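PDB 4WXJ: glutamate receptor IIB,Glutamate receptor IIB from Drosophila melanogaster, which probably works at the postsynaptic membrane of muscle as a glutamate-gated cation channel, the present chain being its extracellular ligand-binding domain with glutamate bound. Local coordinates for residues L116-L121 against A196-T202; Q141-I145 against A165-M169; G35-F39 against F58-P62. All coordinates share one frame. Residues are numbered along the deposited sequence.

Contact 1: residues L116-L121 against A196-T202; sequences LGISIL and AFLMETT. With GLU (glutamic acid), chain C.
At the apolar centre, I120 and L198 share one face of an antiparallel strand pair, I120 CG1 lying 3.7 Å from L198 CD2. On the other face, L121 CB sits 4.2 Å from F197 CB and 3.6 Å from M199 SD, M199 being p, t, m. Both strands are extended, their axes 4.6 Å apart at 155°. I118–E200 and I120–L198 are non-hydrogen-bonded pairs; S119–M199 and L121–F197 are hydrogen-bonded (S119 N to M199 O 2.8 Å, M199 N to S119 O 3.0 Å, L121 N to F197 O 2.7 Å, F197 N to L121 O 2.8 Å). Beyond E200, the N-cap of helix 201-208, T201 N donates to G117 O (2.8 Å), G117 N to T201 OG1 (3.0 Å). E200, chi1 m and chi2 t, leaves this second-lobe sheet of the bilobed glutamate-receptor domain; its OE1 accepts the ligand N at 2.9 Å and bonds Y226 OH, while OE2 bonds T98 OG1. The ladder sets E200's backbone, T98 and Y226 its carboxylate, whose negative charge meets the ligand's ammonium.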
ATOM      1  N   LEU A 116       4.193  -8.900  -3.538  1.00 14.06           N
ATOM      2  CA  LEU A 116       4.823  -7.754  -4.175  1.00 14.34           C
ATOM      3  C   LEU A 116       6.244  -7.555  -3.661  1.00 16.82           C
ATOM      4  O   LEU A 116       6.740  -8.332  -2.842  1.00 13.61           O
ATOM      5  CB  LEU A 116       3.995  -6.489  -3.921  1.00 13.65           C
ATOM      6  CG  LEU A 116       3.657  -6.239  -2.450  1.00 13.37           C
ATOM      7  CD1 LEU A 116       3.789  -4.766  -2.096  1.00 21.39           C
ATOM      8  CD2 LEU A 116       2.252  -6.738  -2.137  1.00 16.54           C
ATOM      9  N   GLY A 117       6.889  -6.502  -4.151  1.00 14.69           N
ATOM     10  CA  GLY A 117       8.198  -6.111  -3.677  1.00 18.74           C
ATOM     11  C   GLY A 117       8.306  -4.602  -3.611  1.00 19.73           C
ATOM     12  O   GLY A 117       7.306  -3.891  -3.720  1.00 10.65           O
ATOM     13  N   ILE A 118       9.532  -4.124  -3.435  1.00 16.48           N
ATOM     14  CA  ILE A 118       9.827  -2.699  -3.381  1.00 15.77           C
ATOM     15  C   ILE A 118      10.781  -2.345  -4.515  1.00 21.09           C
ATOM     16  O   ILE A 118      11.629  -3.152  -4.896  1.00  9.70           O
ATOM     17  CB  ILE A 118      10.453  -2.305  -2.025  1.00 15.52           C
ATOM     18  CG1 ILE A 118       9.473  -2.586  -0.882  1.00 16.03           C
ATOM     19  CG2 ILE A 118      10.861  -0.833  -2.018  1.00 15.77           C
ATOM     20  CD1 ILE A 118      10.106  -2.515   0.497  1.00 20.00           C
ATOM     21  N   SER A 119      10.639  -1.143  -5.060  1.00 19.38           N
ATOM     22  CA  SER A 119      11.563  -0.673  -6.079  1.00 17.10           C
ATOM     23  C   SER A 119      11.612   0.850  -6.092  1.00 20.40           C
ATOM     24  O   SER A 119      11.045   1.508  -5.216  1.00 17.45           O
ATOM     25  CB  SER A 119      11.168  -1.213  -7.455  1.00 27.22           C
ATOM     26  OG  SER A 119      12.246  -1.100  -8.371  1.00 24.78           O
ATOM     27  N   ILE A 120      12.296   1.400  -7.090  1.00 22.24           N
ATOM     28  CA  ILE A 120      12.575   2.830  -7.149  1.00 27.10           C
ATOM     29  C   ILE A 120      11.862   3.489  -8.327  1.00 21.03           C
ATOM     30  O   ILE A 120      12.105   3.138  -9.480  1.00 24.47           O
ATOM     31  CB  ILE A 120      14.090   3.091  -7.270  1.00 21.53           C
ATOM     32  CG1 ILE A 120      14.855   2.393  -6.141  1.00 21.10           C
ATOM     33  CG2 ILE A 120      14.378   4.592  -7.251  1.00 20.70           C
ATOM     34  CD1 ILE A 120      16.343   2.273  -6.399  1.00 24.43           C
ATOM     35  N   LEU A 121      10.987   4.446  -8.029  1.00 23.79           N
ATOM     36  CA  LEU A 121      10.351   5.255  -9.065  1.00 17.85           C
ATOM     37  C   LEU A 121      11.195   6.497  -9.309  1.00 30.72           C
ATOM     38  O   LEU A 121      11.504   7.239  -8.372  1.00 19.55           O
ATOM     39  CB  LEU A 121       8.926   5.649  -8.666  1.00 25.81           C
ATOM     40  CG  LEU A 121       8.185   6.545  -9.666  1.00 22.29           C
ATOM     41  CD1 LEU A 121       7.958   5.819 -10.980  1.00 21.82           C
ATOM     42  CD2 LEU A 121       6.867   7.028  -9.086  1.00 29.30           C
ATOM     43  N   ALA A 196      13.849  10.692  -6.180  1.00 19.92           N
ATOM     44  CA  ALA A 196      13.384   9.353  -6.514  1.00 12.02           C
ATOM     45  C   ALA A 196      12.498   8.835  -5.387  1.00 30.76           C
ATOM     46  O   ALA A 196      12.719   9.149  -4.219  1.00 20.63           O
ATOM     47  CB  ALA A 196      14.556   8.428  -6.750  1.00 14.14           C
ATOM     48  N   PHE A 197      11.493   8.044  -5.741  1.00 23.70           N
ATOM     49  CA  PHE A 197      10.499   7.594  -4.777  1.00 19.58           C
ATOM     50  C   PHE A 197      10.575   6.083  -4.593  1.00 18.28           C
ATOM     51  O   PHE A 197      10.403   5.320  -5.543  1.00 18.22           O
ATOM     52  CB  PHE A 197       9.098   8.014  -5.233  1.00 19.99           C
ATOM     53  CG  PHE A 197       8.026   7.804  -4.199  1.00 24.94           C
ATOM     54  CD1 PHE A 197       8.160   8.327  -2.924  1.00 33.35           C
ATOM     55  CD2 PHE A 197       6.872   7.105  -4.513  1.00 27.11           C
ATOM     56  CE1 PHE A 197       7.172   8.141  -1.975  1.00 31.84           C
ATOM     57  CE2 PHE A 197       5.880   6.918  -3.569  1.00 23.09           C
ATOM     58  CZ  PHE A 197       6.030   7.436  -2.299  1.00 27.79           C
ATOM     59  N   LEU A 198      10.856   5.664  -3.364  1.00 16.38           N
ATOM     60  CA  LEU A 198      10.897   4.251  -3.022  1.00 15.98           C
ATOM     61  C   LEU A 198       9.493   3.784  -2.661  1.00 21.46           C
ATOM     62  O   LEU A 198       8.867   4.310  -1.738  1.00 15.73           O
ATOM     63  CB  LEU A 198      11.871   4.014  -1.869  1.00 19.16           C
ATOM     64  CG  LEU A 198      13.347   4.120  -2.253  1.00 25.60           C
ATOM     65  CD1 LEU A 198      14.138   4.794  -1.149  1.00 31.16           C
ATOM     66  CD2 LEU A 198      13.919   2.747  -2.564  1.00 24.43           C
ATOM     67  N   MET A 199       8.995   2.800  -3.403  1.00 20.84           N
ATOM     68  CA  MET A 199       7.605   2.384  -3.280  1.00 11.66           C
ATOM     69  C   MET A 199       7.427   0.922  -3.658  1.00 14.17           C
ATOM     70  O   MET A 199       8.349   0.275  -4.148  1.00 13.68           O
ATOM     71  CB  MET A 199       6.714   3.259  -4.163  1.00 17.50           C
ATOM     72  CG  MET A 199       7.002   3.125  -5.649  1.00 23.10           C
ATOM     73  SD  MET A 199       6.202   4.399  -6.649  1.00 27.32           S
ATOM     74  CE  MET A 199       4.477   4.134  -6.243  1.00 24.79           C
ATOM     75  N   GLU A 200       6.223   0.416  -3.429  1.00 10.16           N
ATOM     76  CA  GLU A 200       5.907  -0.972  -3.712  1.00 10.78           C
ATOM     77  C   GLU A 200       5.676  -1.175  -5.206  1.00 15.06           C
ATOM     78  O   GLU A 200       5.129  -0.303  -5.885  1.00 10.81           O
ATOM     79  CB  GLU A 200       4.689  -1.397  -2.894  1.00 10.91           C
ATOM     80  CG  GLU A 200       4.994  -1.448  -1.400  1.00 13.74           C
ATOM     81  CD  GLU A 200       3.760  -1.615  -0.535  1.00 24.60           C
ATOM     82  OE1 GLU A 200       2.645  -1.336  -1.018  1.00 16.99           O
ATOM     83  OE2 GLU A 200       3.912  -2.022   0.636  1.00 24.07           O
ATOM     84  N   THR A 201       6.112  -2.326  -5.710  1.00 15.38           N
ATOM     85  CA  THR A 201       6.141  -2.592  -7.146  1.00 18.67           C
ATOM     86  C   THR A 201       4.754  -2.547  -7.783  1.00 24.22           C
ATOM     87  O   THR A 201       4.609  -2.164  -8.945  1.00 20.55           O
ATOM     88  CB  THR A 201       6.778  -3.960  -7.433  1.00 15.04           C
ATOM     89  OG1 THR A 201       6.141  -4.963  -6.632  1.00 14.24           O
ATOM     90  CG2 THR A 201       8.260  -3.924  -7.109  1.00 21.94           C
ATOM     91  N   THR A 202       3.742  -2.935  -7.017  1.00 15.16           N
ATOM     92  CA  THR A 202       2.361  -2.861  -7.476  1.00 10.75           C
ATOM     93  C   THR A 202       1.989  -1.431  -7.839  1.00 16.15           C
ATOM     94  O   THR A 202       1.576  -1.142  -8.965  1.00 13.19           O
ATOM     95  CB  THR A 202       1.389  -3.373  -6.401  1.00 29.04           C
ATOM     96  OG1 THR A 202       1.710  -2.768  -5.140  1.00 21.12           O
ATOM     97  CG2 THR A 202       1.492  -4.878  -6.275  1.00 20.86           C
TER
HETATM   98  N   GLU C 301       1.276  -0.688   1.420  1.00 15.97           N
HETATM   99  CA  GLU C 301       2.073   0.185   2.326  1.00 13.27           C
HETATM  100  C   GLU C 301       1.544   0.093   3.752  1.00 20.41           C
HETATM  101  O   GLU C 301       0.689  -0.744   4.045  1.00 17.46           O
HETATM  102  CB  GLU C 301       2.037   1.630   1.834  1.00 14.41           C
HETATM  103  CG  GLU C 301       2.860   1.888   0.580  1.00 19.12           C
HETATM  104  CD  GLU C 301       4.347   2.072   0.855  1.00 17.37           C
HETATM  105  OE1 GLU C 301       5.125   2.109  -0.121  1.00 22.62           O
HETATM  106  OE2 GLU C 301       4.744   2.184   2.037  1.00 22.59           O
HETATM  107  OXT GLU C 301       1.956   0.841   4.642  1.00 18.23           O

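Contact 2: residues Q141-I145 against A165-M169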
ATOM      1  N   GLN A 141      17.990  13.093  -4.173  1.00 25.39           N
ATOM      2  CA  GLN A 141      17.401  12.722  -2.894  1.00 19.77           C
ATOM      3  C   GLN A 141      16.331  11.658  -3.113  1.00 33.51           C
ATOM      4  O   GLN A 141      15.901  11.429  -4.243  1.00 29.63           O
ATOM      5  CB  GLN A 141      16.806  13.945  -2.192  1.00 23.43           C
ATOM      6  CG  GLN A 141      17.834  15.002  -1.814  1.00 31.01           C
ATOM      7  CD  GLN A 141      17.238  16.127  -0.988  1.00 34.78           C
ATOM      8  OE1 GLN A 141      16.044  16.418  -1.083  1.00 30.10           O
ATOM      9  NE2 GLN A 141      18.068  16.760  -0.165  1.00 34.28           N
ATOM     10  N   PHE A 142      15.909  11.005  -2.036  1.00 20.12           N
ATOM     11  CA  PHE A 142      14.896   9.961  -2.137  1.00 19.18           C
ATOM     12  C   PHE A 142      14.176   9.745  -0.812  1.00 21.05           C
ATOM     13  O   PHE A 142      14.701  10.077   0.251  1.00 23.37           O
ATOM     14  CB  PHE A 142      15.526   8.649  -2.610  1.00 11.87           C
ATOM     15  CG  PHE A 142      16.737   8.238  -1.821  1.00 22.42           C
ATOM     16  CD1 PHE A 142      17.999   8.671  -2.191  1.00 25.31           C
ATOM     17  CD2 PHE A 142      16.615   7.415  -0.715  1.00 23.32           C
ATOM     18  CE1 PHE A 142      19.114   8.295  -1.469  1.00 27.40           C
ATOM     19  CE2 PHE A 142      17.728   7.034   0.011  1.00 20.69           C
ATOM     20  CZ  PHE A 142      18.979   7.475  -0.367  1.00 24.03           C
ATOM     21  N   GLY A 143      12.968   9.190  -0.884  1.00 21.98           N
ATOM     22  CA  GLY A 143      12.179   8.945   0.308  1.00 22.42           C
ATOM     23  C   GLY A 143      11.015   7.997   0.096  1.00 23.19           C
ATOM     24  O   GLY A 143      10.848   7.425  -0.983  1.00 20.43           O
ATOM     25  N   THR A 144      10.210   7.841   1.146  1.00 24.50           N
ATOM     26  CA  THR A 144       9.079   6.919   1.148  1.00 19.87           C
ATOM     27  C   THR A 144       7.850   7.581   1.758  1.00 18.55           C
ATOM     28  O   THR A 144       7.895   8.737   2.177  1.00 18.81           O
ATOM     29  CB  THR A 144       9.387   5.635   1.955  1.00 27.66           C
ATOM     30  OG1 THR A 144       9.516   5.958   3.346  1.00 22.19           O
ATOM     31  CG2 THR A 144      10.665   4.975   1.470  1.00 30.84           C
ATOM     32  N   ILE A 145       6.753   6.836   1.816  1.00 14.94           N
ATOM     33  CA  ILE A 145       5.573   7.289   2.533  1.00 22.47           C
ATOM     34  C   ILE A 145       5.865   7.273   4.027  1.00 20.36           C
ATOM     35  O   ILE A 145       6.392   6.295   4.558  1.00 19.04           O
ATOM     36  CB  ILE A 145       4.352   6.414   2.225  1.00 24.76           C
ATOM     37  CG1 ILE A 145       3.943   6.603   0.764  1.00 19.72           C
ATOM     38  CG2 ILE A 145       3.182   6.770   3.144  1.00 25.30           C
ATOM     39  CD1 ILE A 145       2.962   5.569   0.262  1.00 32.00           C
ATOM     40  N   ALA A 165      20.631   3.802   3.444  1.00 18.62           N
ATOM     41  CA  ALA A 165      19.453   4.393   2.819  1.00 19.88           C
ATOM     42  C   ALA A 165      18.604   5.110   3.859  1.00 20.97           C
ATOM     43  O   ALA A 165      18.186   6.250   3.658  1.00 18.22           O
ATOM     44  CB  ALA A 165      18.626   3.330   2.117  1.00 22.75           C
ATOM     45  N   TRP A 166      18.355   4.424   4.971  1.00 22.30           N
ATOM     46  CA  TRP A 166      17.488   4.942   6.022  1.00 13.75           C
ATOM     47  C   TRP A 166      18.068   6.205   6.640  1.00 19.49           C
ATOM     48  O   TRP A 166      17.356   7.187   6.848  1.00 16.64           O
ATOM     49  CB  TRP A 166      17.268   3.875   7.099  1.00 14.92           C
ATOM     50  CG  TRP A 166      16.376   4.310   8.223  1.00 16.99           C
ATOM     51  CD1 TRP A 166      16.698   4.367   9.548  1.00 26.90           C
ATOM     52  CD2 TRP A 166      15.015   4.750   8.121  1.00 23.37           C
ATOM     53  NE1 TRP A 166      15.622   4.812  10.278  1.00 31.48           N
ATOM     54  CE2 TRP A 166      14.577   5.054   9.426  1.00 22.89           C
ATOM     55  CE3 TRP A 166      14.126   4.913   7.057  1.00 27.95           C
ATOM     56  CZ2 TRP A 166      13.289   5.514   9.694  1.00 27.62           C
ATOM     57  CZ3 TRP A 166      12.846   5.370   7.324  1.00 30.78           C
ATOM     58  CH2 TRP A 166      12.441   5.665   8.632  1.00 26.90           C
ATOM     59  N   ASN A 167      19.365   6.183   6.928  1.00 26.66           N
ATOM     60  CA  ASN A 167      20.022   7.337   7.531  1.00 29.62           C
ATOM     61  C   ASN A 167      20.079   8.529   6.577  1.00 21.42           C
ATOM     62  O   ASN A 167      19.988   9.677   7.009  1.00 24.03           O
ATOM     63  CB  ASN A 167      21.431   6.962   7.994  1.00 34.71           C
ATOM     64  CG  ASN A 167      21.421   6.115   9.254  1.00 55.35           C
ATOM     65  OD1 ASN A 167      20.707   6.415  10.213  1.00 56.01           O
ATOM     66  ND2 ASN A 167      22.207   5.045   9.256  1.00 66.54           N
ATOM     67  N   LYS A 168      20.224   8.262   5.283  1.00 22.39           N
ATOM     68  CA  LYS A 168      20.202   9.334   4.292  1.00 32.47           C
ATOM     69  C   LYS A 168      18.811   9.954   4.185  1.00 22.70           C
ATOM     70  O   LYS A 168      18.676  11.175   4.134  1.00 23.54           O
ATOM     71  CB  LYS A 168      20.651   8.824   2.923  1.00 33.71           C
ATOM     72  CG  LYS A 168      22.154   8.662   2.790  1.00 37.89           C
ATOM     73  CD  LYS A 168      22.646   9.114   1.427  1.00 41.42           C
ATOM     74  CE  LYS A 168      24.162   9.101   1.357  1.00 52.11           C
ATOM     75  NZ  LYS A 168      24.658   9.517   0.019  1.00 64.29           N
ATOM     76  N   MET A 169      17.781   9.112   4.152  1.00 21.72           N
ATOM     77  CA  MET A 169      16.403   9.593   4.079  1.00 22.68           C
ATOM     78  C   MET A 169      16.079  10.508   5.257  1.00 21.52           C
ATOM     79  O   MET A 169      15.406  11.527   5.096  1.00 26.26           O
ATOM     80  CB  MET A 169      15.422   8.417   4.049  1.00 18.39           C
ATOM     81  CG  MET A 169      15.252   7.781   2.676  1.00 31.05           C
ATOM     82  SD  MET A 169      14.423   6.178   2.719  1.00 58.73           S
ATOM     83  CE  MET A 169      13.006   6.536   3.751  1.00122.64           C
TER
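Here a helix packs on an edge strand in the α/β layering of the second lobe of this clamshell-shaped, periplasmic-binding-protein-like domain. Helix 160-171 crosses strand 141-143 at 104°, the short axes 8.5 Å apart, and no hydrogen bond joins the two segments: side-chain conformation does the work.

F142 and M169 carry most of the buried area. The phenyl of F142 is in the p rotamer with chi2 near -90°, which brings its far end over to the helix although the CA-to-CB bond points sideways. M169, with chi1 m, chi2 t and chi3 p, extends along the strand in the strand's own direction, from F142 toward T144. Its CG lies 3.7 Å from F142 CD2 and 3.4 Å from F142 O, and its SD stands 5.4 Å from the ring centroid, 77° off the ring normal, a Met-aromatic contact at the ring edge. K168, the residue before M169, adds its CB, 3.9 Å from F142 CZ. From there the lysine leads away, and its NZ bonds to Q137 O. A165, one turn earlier, presents its carbonyl, with A165 O 3.8 Å from F142 CE2; the same oxygen accepts M169 N at 2.9 Å inside the helix. F172 completes the aromatic surroundings, meeting F142 edge-to-face.

Past G143, whose CA lies 4.1 Å from M169 CG, the segment heads for the ligand: I145 touches the bound glutamate. T144, in the p rotamer, bonds to S151 through OG1, and that oxygen also receives the tip of the methionine, M169 CE lying 3.6 Å from T144 OG1.

Contact 3: residues G35-F39 against F58-P62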
ATOM      1  N   GLY A  35     -24.242   4.749  -0.802  1.00 34.60           N
ATOM      2  CA  GLY A  35     -23.680   3.569  -0.174  1.00 41.86           C
ATOM      3  C   GLY A  35     -22.427   3.073  -0.869  1.00 42.60           C
ATOM      4  O   GLY A  35     -21.611   3.864  -1.343  1.00 37.22           O
ATOM      5  N   ASN A  36     -22.281   1.753  -0.934  1.00 38.91           N
ATOM      6  CA  ASN A  36     -21.106   1.135  -1.536  1.00 37.05           C
ATOM      7  C   ASN A  36     -20.976   1.456  -3.020  1.00 34.63           C
ATOM      8  O   ASN A  36     -19.898   1.324  -3.598  1.00 34.93           O
ATOM      9  CB  ASN A  36     -21.151  -0.380  -1.338  1.00 34.60           C
ATOM     10  CG  ASN A  36     -21.076  -0.779   0.123  1.00 35.23           C
ATOM     11  OD1 ASN A  36     -20.486  -0.074   0.940  1.00 43.53           O
ATOM     12  ND2 ASN A  36     -21.673  -1.916   0.458  1.00 38.27           N
ATOM     13  N   GLU A  37     -22.076   1.881  -3.631  1.00 30.79           N
ATOM     14  CA  GLU A  37     -22.098   2.182  -5.057  1.00 33.08           C
ATOM     15  C   GLU A  37     -21.335   3.474  -5.375  1.00 24.13           C
ATOM     16  O   GLU A  37     -21.083   3.778  -6.539  1.00 27.61           O
ATOM     17  CB  GLU A  37     -23.550   2.275  -5.549  1.00 47.69           C
ATOM     18  CG  GLU A  37     -23.699   2.523  -7.048  1.00 68.92           C
ATOM     19  CD  GLU A  37     -25.115   2.299  -7.555  1.00 78.61           C
ATOM     20  OE1 GLU A  37     -25.986   1.892  -6.757  1.00 78.69           O
ATOM     21  OE2 GLU A  37     -25.357   2.535  -8.758  1.00 79.94           O
ATOM     22  N   ARG A  38     -20.958   4.226  -4.344  1.00 26.53           N
ATOM     23  CA  ARG A  38     -20.177   5.449  -4.532  1.00 32.68           C
ATOM     24  C   ARG A  38     -18.736   5.179  -4.959  1.00 40.79           C
ATOM     25  O   ARG A  38     -18.048   6.075  -5.454  1.00 30.19           O
ATOM     26  CB  ARG A  38     -20.157   6.273  -3.244  1.00 32.76           C
ATOM     27  CG  ARG A  38     -21.476   6.923  -2.884  1.00 32.75           C
ATOM     28  CD  ARG A  38     -21.419   7.499  -1.481  1.00 40.54           C
ATOM     29  NE  ARG A  38     -21.288   6.452  -0.472  1.00 36.82           N
ATOM     30  CZ  ARG A  38     -21.044   6.673   0.817  1.00 37.37           C
ATOM     31  NH1 ARG A  38     -20.895   7.911   1.268  1.00 36.80           N
ATOM     32  NH2 ARG A  38     -20.945   5.652   1.655  1.00 34.49           N
ATOM     33  N   PHE A  39     -18.285   3.942  -4.763  1.00 29.93           N
ATOM     34  CA  PHE A  39     -16.862   3.623  -4.852  1.00 26.26           C
ATOM     35  C   PHE A  39     -16.532   2.578  -5.911  1.00 22.01           C
ATOM     36  O   PHE A  39     -17.399   1.823  -6.353  1.00 28.46           O
ATOM     37  CB  PHE A  39     -16.365   3.131  -3.495  1.00 23.20           C
ATOM     38  CG  PHE A  39     -16.797   3.993  -2.347  1.00 24.40           C
ATOM     39  CD1 PHE A  39     -16.302   5.277  -2.206  1.00 31.57           C
ATOM     40  CD2 PHE A  39     -17.686   3.513  -1.399  1.00 28.66           C
ATOM     41  CE1 PHE A  39     -16.690   6.072  -1.146  1.00 26.64           C
ATOM     42  CE2 PHE A  39     -18.078   4.302  -0.336  1.00 31.36           C
ATOM     43  CZ  PHE A  39     -17.579   5.583  -0.209  1.00 25.94           C
ATOM     44  N   PHE A  58     -21.888  -5.821   3.688  1.00 27.11           N
ATOM     45  CA  PHE A  58     -20.794  -4.946   4.084  1.00 33.09           C
ATOM     46  C   PHE A  58     -21.082  -3.485   3.775  1.00 33.57           C
ATOM     47  O   PHE A  58     -21.890  -3.166   2.903  1.00 35.23           O
ATOM     48  CB  PHE A  58     -19.499  -5.369   3.387  1.00 35.60           C
ATOM     49  CG  PHE A  58     -19.570  -5.303   1.890  1.00 32.32           C
ATOM     50  CD1 PHE A  58     -19.240  -4.138   1.218  1.00 29.76           C
ATOM     51  CD2 PHE A  58     -19.977  -6.404   1.155  1.00 34.65           C
ATOM     52  CE1 PHE A  58     -19.311  -4.075  -0.161  1.00 30.01           C
ATOM     53  CE2 PHE A  58     -20.048  -6.346  -0.224  1.00 28.99           C
ATOM     54  CZ  PHE A  58     -19.715  -5.180  -0.883  1.00 34.59           C
ATOM     55  N   ASN A  59     -20.401  -2.610   4.505  1.00 38.97           N
ATOM     56  CA  ASN A  59     -20.497  -1.175   4.298  1.00 44.67           C
ATOM     57  C   ASN A  59     -19.107  -0.549   4.284  1.00 37.39           C
ATOM     58  O   ASN A  59     -18.360  -0.663   5.255  1.00 36.75           O
ATOM     59  CB  ASN A  59     -21.356  -0.539   5.391  1.00 52.28           C
ATOM     60  CG  ASN A  59     -21.467   0.964   5.245  1.00 69.65           C
ATOM     61  OD1 ASN A  59     -21.490   1.492   4.133  1.00 74.14           O
ATOM     62  ND2 ASN A  59     -21.530   1.664   6.373  1.00 75.86           N
ATOM     63  N   PHE A  60     -18.760   0.099   3.178  1.00 30.47           N
ATOM     64  CA  PHE A  60     -17.477   0.780   3.070  1.00 30.65           C
ATOM     65  C   PHE A  60     -17.478   2.075   3.872  1.00 41.07           C
ATOM     66  O   PHE A  60     -18.357   2.922   3.701  1.00 32.84           O
ATOM     67  CB  PHE A  60     -17.138   1.080   1.609  1.00 31.48           C
ATOM     68  CG  PHE A  60     -16.611  -0.103   0.854  1.00 43.68           C
ATOM     69  CD1 PHE A  60     -15.316  -0.549   1.056  1.00 50.09           C
ATOM     70  CD2 PHE A  60     -17.405  -0.763  -0.068  1.00 47.08           C
ATOM     71  CE1 PHE A  60     -14.825  -1.638   0.359  1.00 47.19           C
ATOM     72  CE2 PHE A  60     -16.917  -1.850  -0.768  1.00 47.24           C
ATOM     73  CZ  PHE A  60     -15.627  -2.286  -0.554  1.00 41.96           C
ATOM     74  N   GLU A  61     -16.487   2.216   4.748  1.00 37.21           N
ATOM     75  CA  GLU A  61     -16.277   3.449   5.498  1.00 42.30           C
ATOM     76  C   GLU A  61     -14.820   3.889   5.387  1.00 29.03           C
ATOM     77  O   GLU A  61     -13.987   3.479   6.194  1.00 24.14           O
ATOM     78  CB  GLU A  61     -16.660   3.269   6.968  1.00 52.14           C
ATOM     79  CG  GLU A  61     -18.145   3.029   7.193  1.00 69.90           C
ATOM     80  CD  GLU A  61     -18.553   3.199   8.644  1.00 78.59           C
ATOM     81  OE1 GLU A  61     -17.664   3.405   9.497  1.00 80.24           O
ATOM     82  OE2 GLU A  61     -19.767   3.129   8.932  1.00 82.43           O
ATOM     83  N   PRO A  62     -14.500   4.711   4.375  1.00 22.20           N
ATOM     84  CA  PRO A  62     -13.126   5.215   4.275  1.00 23.60           C
ATOM     85  C   PRO A  62     -12.728   6.025   5.506  1.00 33.60           C
ATOM     86  O   PRO A  62     -13.472   6.911   5.926  1.00 34.82           O
ATOM     87  CB  PRO A  62     -13.158   6.089   3.013  1.00 24.64           C
ATOM     88  CG  PRO A  62     -14.597   6.362   2.753  1.00 31.48           C
ATOM     89  CD  PRO A  62     -15.336   5.172   3.255  1.00 29.22           C
TER
HETATM   90  O   HOH W   1     -20.955   2.703   1.873  1.00 39.09           O
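Strand 57-62 is an outermost strand of the parallel sheet in the first lobe of the bilobed ligand-binding fold, and the 3-10 turn at 36-38 covers its edge with one asparagine side chain.

Direct hydrogen bonds come first. The carboxamide of N36 straddles N59 and pairs with the backbone on both sides of it: F60 N donates to N36 OD1 and N36 ND2 donates to F58 O, each at 2.8 Å and nearly straight. In effect the amide satisfies the strand much as the backbone of a neighbouring strand would. The strand's other side belongs to strand 10-15, where the backbone of N59 bonds to Y11 and V13.

A water adds an indirect layer. Water 1 accepts from R38 NH2 at 3.0 Å and is hydrogen-bonded to N36 OD1 (3.0 Å) and N59 OD1 (2.6 Å), so that R38 reaches the strand through solvent. Bonds inside the turn hold the arginine in place: G35 O takes both R38 N (3.1 Å) and R38 NE (2.7 Å), while F39 N donates to N36 O at 3.3 Å.

Apolar contacts lie toward the C-terminal ends of both segments. F39 CE2 packs 3.9 Å from F60 CB, and F39 CZ comes 4.1 Å from P62 CD. F22 lies against the rings of F39 and F60 alike, and W24 meets F39 edge-to-face.

Ring and amide touch as well. N36 ND2 is 3.3 Å from F58 CE1, and at the edge of the F60 ring, near its plane, N36 OD1 stands 3.3 Å from F60 CD2.

How the contacts relate
From the N terminus, contact 3 closes first: 35-39 returns to 58-62 across helix 42-54, a short loop in the first lobe. The chain then runs through the D96–R103 part of the glutamate site into strand 108-123, where contact 1 opens. Before 196-202 closes it, joining strands 108-123 and 195-200 in the second lobe, contact 2 opens and shuts within the same loop, tying helix 160-171 to strand 141-143. Contacts 1 and 2 touch, because strands 141-143 and 195-200 are sheet neighbours: A196 N lies 2.9 Å from Q141 O, probably hydrogen-bonded. Contact 3 stands apart across the chain's centre, its centre about 29 Å from that of contact 1 and about 35 Å from that of contact 2.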